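Local coordinates for penicillin-binding protein 2 (Pbp2) (PDB 5LP5) that probably cross-links peptidoglycan as a penicillin-binding transpeptidase, and pairs with MreC in a core complex of bacterial cell wall synthesis, at residues 320-324 with 325-329; 378-381 with 382-385; 422-425 with 426-430. All coordinates share one frame; numbering follows the deposited sequence.

Contact 1. Residues 320-324 with 325-329; sequences SFLEN and LHITE
Leu325 turns the chain out of the helix while its N-H still completes the last helical bond, to Phe321 O at 2.8 Å, nearly in line with the carbonyl (C=O...N 162°). Its side chain folds back alongside the last turn, whose end is also tied by weak bonds from Asn324 ND2 to Ser320 O and Ser320 OG: Leu325 CB and CG lie by the Phe321 carbonyl oxygen, and CD1 comes obliquely to the Phe321 side chain, 4.2 Å from Phe321 CB. Two residues after Leu325, Ile327 returns to the helix. Its CG1 sits between the backbone N and the carbonyl carbon (chi1 50°), which brings CD1 into the angle between Phe321 and Leu322, 3.9 Å from Phe321 CB and 3.7 Å from Leu322 CD2. That same Leu322 methyl lies against the backbone from Thr328 C to Glu329 N, an apolar branch on a peptide. Glu329 curls its carboxylate back toward Leu322 CD2, and OE1 forms a salt bridge with Lys480. The wrapped helix end lies between helix 369-377, touched by Phe321, Leu325 and Ile327, and helix 475-493, touched by Leu322 and Glu323, with helix 380-389 against Ser320 and Asn324.

Contact 2. Residues 378-381 with 382-385; sequences ISIE and KLSK
Ser379 O is approached by two consecutive backbone N-H groups of the helix it precedes. Leu383 N makes the sound bond, 3.2 Å and almost straight (N-H...O 175°), while Lys382 N reaches the same oxygen, Ser379 O, at a poorer angle and only weakly. Lys382 N is also the partner of the Ser379 hydroxyl. Ser379 is the N-cap residue, and its OG lies between the backbone N and the carbonyl carbon (chi1 62°), which turns it over the start of the helix to accept a weak capping bond of 3.5 Å from Lys382 N. The aliphatic foot of Lys382 lies beside the cap, its CG 3.3 Å from Ser379 OG, and from there the chain runs extended to its ammonium end. The next helical bond runs from Ser384 N to Ile380 O at 3.0 Å, and the Ser384 hydroxyl leans back between Ile380 O and Glu381 O, 3.0 Å and 3.1 Å from Ser384 OG; its single proton could serve either. The inner side of the turn is apolar. Ile380 and Leu383 cross obliquely, CD1 of Ile380 4.0 Å from CD2 of Leu383, and Ile378 lays CG1 against the Leu383 backbone and CB and its CD1 against Lys382 CB. Ile378 and Leu383 continue onto helix 314-324, and Ile380 onto Trp422. The first turn of helix 380-389 thus has its early N-H groups engaged by Ser379, and the buried Ser384 OG is within bonding distance of two carbonyls of its own helix.

Contact 3. Residues 422-425 with 426-430; sequences WRVG and DTLIT
Trp422 and Asp426 make a local CH-pi and hydrogen-bond contact, together with Thr427, at the start of helix 424-430, where the chain coming from helix 411-418 turns into a new helix. Asp426 CB stands over the six-membered ring, 3.4 Å from its centroid and 14° off the normal, while the carboxylate plane is turned 81° from the indole. The indole N-H is used at the ring edge: Trp422 NE1 donates to Thr427 OG1 at 2.8 Å, with the hydroxyl close to the ring plane. With CG anti to the backbone N (chi1 -172°), the indole extends along the first turn of the helix, and Thr430 OG1 also lies near its edge. One face and the N-H edge together fix how the ring is rotated. In the helical part of the penicillin-binding transpeptidase fold, this ring sits against Pro409 and against Lys414 of helix 411-418. The Asp426 carboxylate divides its oxygens: OD2 pairs with Lys414 and takes a weak bond from Arg423 N, and OD1 meets Arg423 NH2 in a long salt bridge of 3.5 Å, the guanidinium and carboxylate planes steeply inclined to each other. Asp426 N returns a bond to Arg423 O at 3.0 Å, reached from above the carbonyl plane. Regular helical bonds follow, Leu428 N to Val424 O at 3.1 Å and Ile429 N to Gly425 O at 3.0 Å. Further along, Asp426 O is gripped from opposite faces by Thr430 N and by Thr430 OG1, the hydroxyl at 2.7 Å.

In the fold
All three contacts lie in series within the transpeptidase domain, each spanning one continuous piece of chain, so none encloses or crosses another. Contact 1 finishes helix 314-324, which begins at the lysine of a probable SxxK motif (Ser311, Lys314), and turns the chain toward strand 333-334. After helix 369-377, contact 2 starts helix 380-389 and packs beside contact 1, Ile378 and Lys382 meeting Asn324, and Leu383 meeting Ser320. Contact 3 opens helix 424-430 on another flank of contact 2, packing on it through Ile380 and Thr427. Contacts 1 and 3 do not touch, about 7 Å separating their nearest atoms; contact 2 joins them. Helix 369-377 touches both outer contacts.

Contact 1. Residues 320-324 with 325-329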
loop_
_atom_site.group_PDB
_atom_site.type_symbol
_atom_site.label_atom_id
_atom_site.label_comp_id
_atom_site.label_asym_id
_atom_site.label_seq_id
_atom_site.Cartn_x
_atom_site.Cartn_y
_atom_site.Cartn_z
ATOM N N SER A 320 -47.038 -6.958 21.080
ATOM C CA SER A 320 -47.455 -8.295 21.479
ATOM C C SER A 320 -48.793 -8.273 22.229
ATOM O O SER A 320 -49.641 -9.139 22.013
ATOM C CB SER A 320 -46.394 -8.941 22.369
ATOM O OG SER A 320 -46.613 -10.344 22.486
ATOM N N PHE A 321 -48.977 -7.298 23.119
ATOM C CA PHE A 321 -50.238 -7.162 23.851
ATOM C C PHE A 321 -51.404 -7.081 22.884
ATOM O O PHE A 321 -52.360 -7.866 22.956
ATOM C CB PHE A 321 -50.268 -5.891 24.710
ATOM C CG PHE A 321 -49.316 -5.896 25.868
ATOM C CD1 PHE A 321 -48.796 -7.079 26.380
ATOM C CD2 PHE A 321 -48.979 -4.701 26.482
ATOM C CE1 PHE A 321 -47.941 -7.054 27.464
ATOM C CE2 PHE A 321 -48.126 -4.672 27.568
ATOM C CZ PHE A 321 -47.607 -5.848 28.061
ATOM N N LEU A 322 -51.312 -6.110 21.979
ATOM C CA LEU A 322 -52.379 -5.827 21.029
ATOM C C LEU A 322 -52.679 -7.029 20.167
ATOM O O LEU A 322 -53.802 -7.202 19.694
ATOM C CB LEU A 322 -51.980 -4.670 20.122
ATOM C CG LEU A 322 -51.744 -3.318 20.771
ATOM C CD1 LEU A 322 -51.037 -2.399 19.782
ATOM C CD2 LEU A 322 -53.065 -2.731 21.220
ATOM N N GLU A 323 -51.661 -7.846 19.942
ATOM C CA GLU A 323 -51.778 -8.986 19.059
ATOM C C GLU A 323 -52.438 -10.183 19.759
ATOM O O GLU A 323 -53.253 -10.896 19.160
ATOM C CB GLU A 323 -50.384 -9.336 18.563
ATOM C CG GLU A 323 -50.290 -10.490 17.592
ATOM C CD GLU A 323 -48.887 -10.640 17.054
ATOM O OE1 GLU A 323 -47.974 -9.928 17.538
ATOM O OE2 GLU A 323 -48.708 -11.479 16.156
ATOM N N ASN A 324 -52.110 -10.371 21.037
ATOM C CA ASN A 324 -52.458 -11.595 21.750
ATOM C C ASN A 324 -53.640 -11.455 22.704
ATOM O O ASN A 324 -54.318 -12.442 23.012
ATOM C CB ASN A 324 -51.226 -12.092 22.497
ATOM C CG ASN A 324 -50.162 -12.627 21.557
ATOM O OD1 ASN A 324 -50.410 -13.579 20.818
ATOM N ND2 ASN A 324 -48.978 -12.006 21.564
ATOM N N LEU A 325 -53.881 -10.230 23.169
ATOM C CA LEU A 325 -54.955 -9.964 24.117
ATOM C C LEU A 325 -56.185 -9.426 23.374
ATOM O O LEU A 325 -56.170 -9.310 22.145
ATOM C CB LEU A 325 -54.470 -8.975 25.183
ATOM C CG LEU A 325 -53.199 -9.353 25.962
ATOM C CD1 LEU A 325 -52.867 -8.306 27.012
ATOM C CD2 LEU A 325 -53.316 -10.722 26.622
ATOM N N HIS A 326 -57.249 -9.127 24.121
ATOM C CA HIS A 326 -58.442 -8.452 23.584
ATOM C C HIS A 326 -58.469 -6.988 24.013
ATOM O O HIS A 326 -59.296 -6.590 24.845
ATOM C CB HIS A 326 -59.718 -9.127 24.090
ATOM C CG HIS A 326 -59.874 -10.542 23.642
ATOM N ND1 HIS A 326 -59.280 -11.602 24.294
ATOM C CD2 HIS A 326 -60.581 -11.075 22.619
ATOM C CE1 HIS A 326 -59.611 -12.727 23.688
ATOM N NE2 HIS A 326 -60.399 -12.435 22.668
ATOM N N ILE A 327 -57.562 -6.197 23.440
ATOM C CA ILE A 327 -57.377 -4.787 23.815
ATOM C C ILE A 327 -56.919 -3.942 22.618
ATOM O O ILE A 327 -56.714 -4.467 21.522
ATOM C CB ILE A 327 -56.387 -4.631 25.000
ATOM C CG1 ILE A 327 -55.080 -5.402 24.753
ATOM C CG2 ILE A 327 -57.041 -5.091 26.300
ATOM C CD1 ILE A 327 -53.919 -4.532 24.343
ATOM N N THR A 328 -56.800 -2.631 22.822
ATOM C CA THR A 328 -56.350 -1.712 21.769
ATOM C C THR A 328 -55.398 -0.635 22.300
ATOM O O THR A 328 -55.176 -0.482 23.513
ATOM C CB THR A 328 -57.513 -0.972 21.076
ATOM O OG1 THR A 328 -58.147 -0.095 22.017
ATOM C CG2 THR A 328 -58.523 -1.951 20.505
ATOM N N GLU A 329 -54.841 0.109 21.351
ATOM C CA GLU A 329 -53.946 1.219 21.639
ATOM C C GLU A 329 -54.584 2.229 22.577
ATOM O O GLU A 329 -53.880 2.895 23.321
ATOM C CB GLU A 329 -53.445 1.890 20.340
ATOM C CG GLU A 329 -54.501 2.365 19.343
ATOM C CD GLU A 329 -54.879 1.314 18.307
ATOM O OE1 GLU A 329 -54.832 0.102 18.612
ATOM O OE2 GLU A 329 -55.255 1.700 17.190
#

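Contact 2. Residues 378-381 with 382-385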
loop_
_atom_site.group_PDB
_atom_site.type_symbol
_atom_site.label_atom_id
_atom_site.label_comp_id
_atom_site.label_asym_id
_atom_site.label_seq_id
_atom_site.Cartn_x
_atom_site.Cartn_y
_atom_site.Cartn_z
ATOM N N ILE A 378 -50.334 -11.918 29.851
ATOM C CA ILE A 378 -49.676 -12.484 28.658
ATOM C C ILE A 378 -48.735 -13.617 29.029
ATOM O O ILE A 378 -47.996 -13.524 30.012
ATOM C CB ILE A 378 -48.884 -11.409 27.847
ATOM C CG1 ILE A 378 -48.445 -11.937 26.473
ATOM C CG2 ILE A 378 -47.645 -10.926 28.591
ATOM C CD1 ILE A 378 -49.592 -12.285 25.552
ATOM N N SER A 379 -48.757 -14.685 28.237
ATOM C CA SER A 379 -47.830 -15.796 28.445
ATOM C C SER A 379 -46.456 -15.418 27.910
ATOM O O SER A 379 -46.354 -14.795 26.858
ATOM C CB SER A 379 -48.324 -17.060 27.751
ATOM O OG SER A 379 -48.396 -16.876 26.358
ATOM N N ILE A 380 -45.404 -15.799 28.629
ATOM C CA ILE A 380 -44.046 -15.473 28.211
ATOM C C ILE A 380 -43.735 -16.112 26.863
ATOM O O ILE A 380 -42.907 -15.601 26.110
ATOM C CB ILE A 380 -42.978 -15.886 29.265
ATOM C CG1 ILE A 380 -41.602 -15.315 28.899
ATOM C CG2 ILE A 380 -42.887 -17.399 29.399
ATOM C CD1 ILE A 380 -41.530 -13.802 28.861
ATOM N N GLU A 381 -44.396 -17.225 26.553
ATOM C CA GLU A 381 -44.181 -17.851 25.258
ATOM C C GLU A 381 -44.574 -16.951 24.089
ATOM O O GLU A 381 -43.866 -16.882 23.088
ATOM C CB GLU A 381 -44.928 -19.171 25.168
ATOM C CG GLU A 381 -44.781 -19.836 23.804
ATOM C CD GLU A 381 -44.499 -21.344 23.870
ATOM O OE1 GLU A 381 -44.458 -21.932 24.985
ATOM O OE2 GLU A 381 -44.299 -21.934 22.783
ATOM N N LYS A 382 -45.696 -16.258 24.224
ATOM C CA LYS A 382 -46.191 -15.357 23.166
ATOM C C LYS A 382 -45.483 -13.977 23.098
ATOM O O LYS A 382 -45.175 -13.473 22.012
ATOM C CB LYS A 382 -47.707 -15.189 23.304
ATOM C CG LYS A 382 -48.429 -16.507 23.081
ATOM C CD LYS A 382 -49.940 -16.379 23.074
ATOM C CE LYS A 382 -50.551 -17.731 22.722
ATOM N NZ LYS A 382 -52.032 -17.734 22.632
ATOM N N LEU A 383 -45.241 -13.377 24.260
ATOM C CA LEU A 383 -44.439 -12.163 24.350
ATOM C C LEU A 383 -43.083 -12.381 23.676
ATOM O O LEU A 383 -42.682 -11.610 22.811
ATOM C CB LEU A 383 -44.238 -11.762 25.824
ATOM C CG LEU A 383 -43.366 -10.541 26.147
ATOM C CD1 LEU A 383 -44.033 -9.305 25.592
ATOM C CD2 LEU A 383 -43.130 -10.372 27.631
ATOM N N SER A 384 -42.378 -13.436 24.078
ATOM C CA SER A 384 -41.031 -13.684 23.588
ATOM C C SER A 384 -41.033 -13.931 22.082
ATOM O O SER A 384 -40.082 -13.580 21.395
ATOM C CB SER A 384 -40.395 -14.860 24.313
ATOM O OG SER A 384 -40.972 -16.069 23.893
ATOM N N LYS A 385 -42.099 -14.534 21.568
ATOM C CA LYS A 385 -42.233 -14.699 20.128
ATOM C C LYS A 385 -42.247 -13.344 19.414
ATOM O O LYS A 385 -41.532 -13.141 18.446
ATOM C CB LYS A 385 -43.500 -15.490 19.777
ATOM C CG LYS A 385 -43.590 -15.824 18.286
ATOM C CD LYS A 385 -44.651 -16.860 17.977
ATOM C CE LYS A 385 -44.576 -17.310 16.528
ATOM N NZ LYS A 385 -45.587 -18.375 16.265
#

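Contact 3. Residues 422-425 with 426-430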
loop_
_atom_site.group_PDB
_atom_site.type_symbol
_atom_site.label_atom_id
_atom_site.label_comp_id
_atom_site.label_asym_id
_atom_site.label_seq_id
_atom_site.Cartn_x
_atom_site.Cartn_y
_atom_site.Cartn_z
ATOM N N TRP A 422 -40.246 -20.459 35.907
ATOM C CA TRP A 422 -40.543 -19.137 35.354
ATOM C C TRP A 422 -41.670 -18.459 36.121
ATOM O O TRP A 422 -42.843 -18.574 35.761
ATOM C CB TRP A 422 -40.904 -19.196 33.869
ATOM C CG TRP A 422 -41.011 -17.804 33.252
ATOM C CD1 TRP A 422 -42.147 -17.049 33.081
ATOM C CD2 TRP A 422 -39.933 -17.009 32.757
ATOM N NE1 TRP A 422 -41.832 -15.840 32.510
ATOM C CE2 TRP A 422 -40.480 -15.799 32.288
ATOM C CE3 TRP A 422 -38.553 -17.209 32.649
ATOM C CZ2 TRP A 422 -39.690 -14.788 31.737
ATOM C CZ3 TRP A 422 -37.770 -16.202 32.089
ATOM C CH2 TRP A 422 -38.345 -15.009 31.647
ATOM N N ARG A 423 -41.304 -17.741 37.175
ATOM C CA ARG A 423 -42.280 -17.030 37.978
ATOM C C ARG A 423 -42.822 -15.851 37.169
ATOM O O ARG A 423 -42.149 -15.337 36.290
ATOM C CB ARG A 423 -41.665 -16.569 39.293
ATOM C CG ARG A 423 -41.155 -17.714 40.166
ATOM C CD ARG A 423 -40.233 -17.175 41.245
ATOM N NE ARG A 423 -39.113 -16.427 40.659
ATOM C CZ ARG A 423 -38.452 -15.430 41.253
ATOM N NH1 ARG A 423 -38.783 -15.020 42.476
ATOM N NH2 ARG A 423 -37.451 -14.829 40.615
ATOM N N VAL A 424 -44.070 -15.482 37.441
ATOM C CA VAL A 424 -44.703 -14.266 36.922
ATOM C C VAL A 424 -43.794 -13.015 36.977
ATOM O O VAL A 424 -43.833 -12.184 36.071
ATOM C CB VAL A 424 -46.038 -14.003 37.687
ATOM C CG1 VAL A 424 -45.807 -13.968 39.199
ATOM C CG2 VAL A 424 -46.709 -12.716 37.223
ATOM N N GLY A 425 -42.985 -12.883 38.033
ATOM C CA GLY A 425 -42.083 -11.742 38.189
ATOM C C GLY A 425 -41.106 -11.603 37.030
ATOM O O GLY A 425 -40.706 -10.488 36.673
ATOM N N ASP A 426 -40.732 -12.744 36.444
ATOM C CA ASP A 426 -39.809 -12.800 35.302
ATOM C C ASP A 426 -40.450 -12.230 34.037
ATOM O O ASP A 426 -39.824 -11.462 33.306
ATOM C CB ASP A 426 -39.361 -14.248 35.053
ATOM C CG ASP A 426 -38.817 -14.927 36.311
ATOM O OD1 ASP A 426 -38.521 -14.232 37.305
ATOM O OD2 ASP A 426 -38.693 -16.165 36.319
ATOM N N THR A 427 -41.703 -12.611 33.789
ATOM C CA THR A 427 -42.493 -12.043 32.693
ATOM C C THR A 427 -42.564 -10.526 32.816
ATOM O O THR A 427 -42.461 -9.808 31.823
ATOM C CB THR A 427 -43.931 -12.589 32.690
ATOM O OG1 THR A 427 -43.912 -14.021 32.678
ATOM C CG2 THR A 427 -44.672 -12.102 31.490
ATOM N N LEU A 428 -42.726 -10.048 34.045
ATOM C CA LEU A 428 -42.935 -8.633 34.295
ATOM C C LEU A 428 -41.682 -7.805 34.147
ATOM O O LEU A 428 -41.721 -6.746 33.521
ATOM C CB LEU A 428 -43.494 -8.415 35.692
ATOM C CG LEU A 428 -44.882 -8.994 35.927
ATOM C CD1 LEU A 428 -45.340 -8.625 37.331
ATOM C CD2 LEU A 428 -45.859 -8.477 34.898
ATOM N N ILE A 429 -40.577 -8.260 34.732
ATOM C CA ILE A 429 -39.319 -7.521 34.600
ATOM C C ILE A 429 -38.802 -7.560 33.151
ATOM O O ILE A 429 -38.157 -6.614 32.682
ATOM C CB ILE A 429 -38.246 -8.003 35.592
ATOM C CG1 ILE A 429 -37.090 -6.991 35.646
ATOM C CG2 ILE A 429 -37.721 -9.372 35.191
ATOM C CD1 ILE A 429 -36.183 -7.116 36.860
ATOM N N THR A 430 -39.115 -8.642 32.441
ATOM C CA THR A 430 -38.758 -8.776 31.031
ATOM C C THR A 430 -39.594 -7.843 30.164
ATOM O O THR A 430 -39.091 -7.299 29.185
ATOM C CB THR A 430 -38.877 -10.244 30.566
ATOM O OG1 THR A 430 -38.009 -11.067 31.370
ATOM C CG2 THR A 430 -38.496 -10.395 29.082
#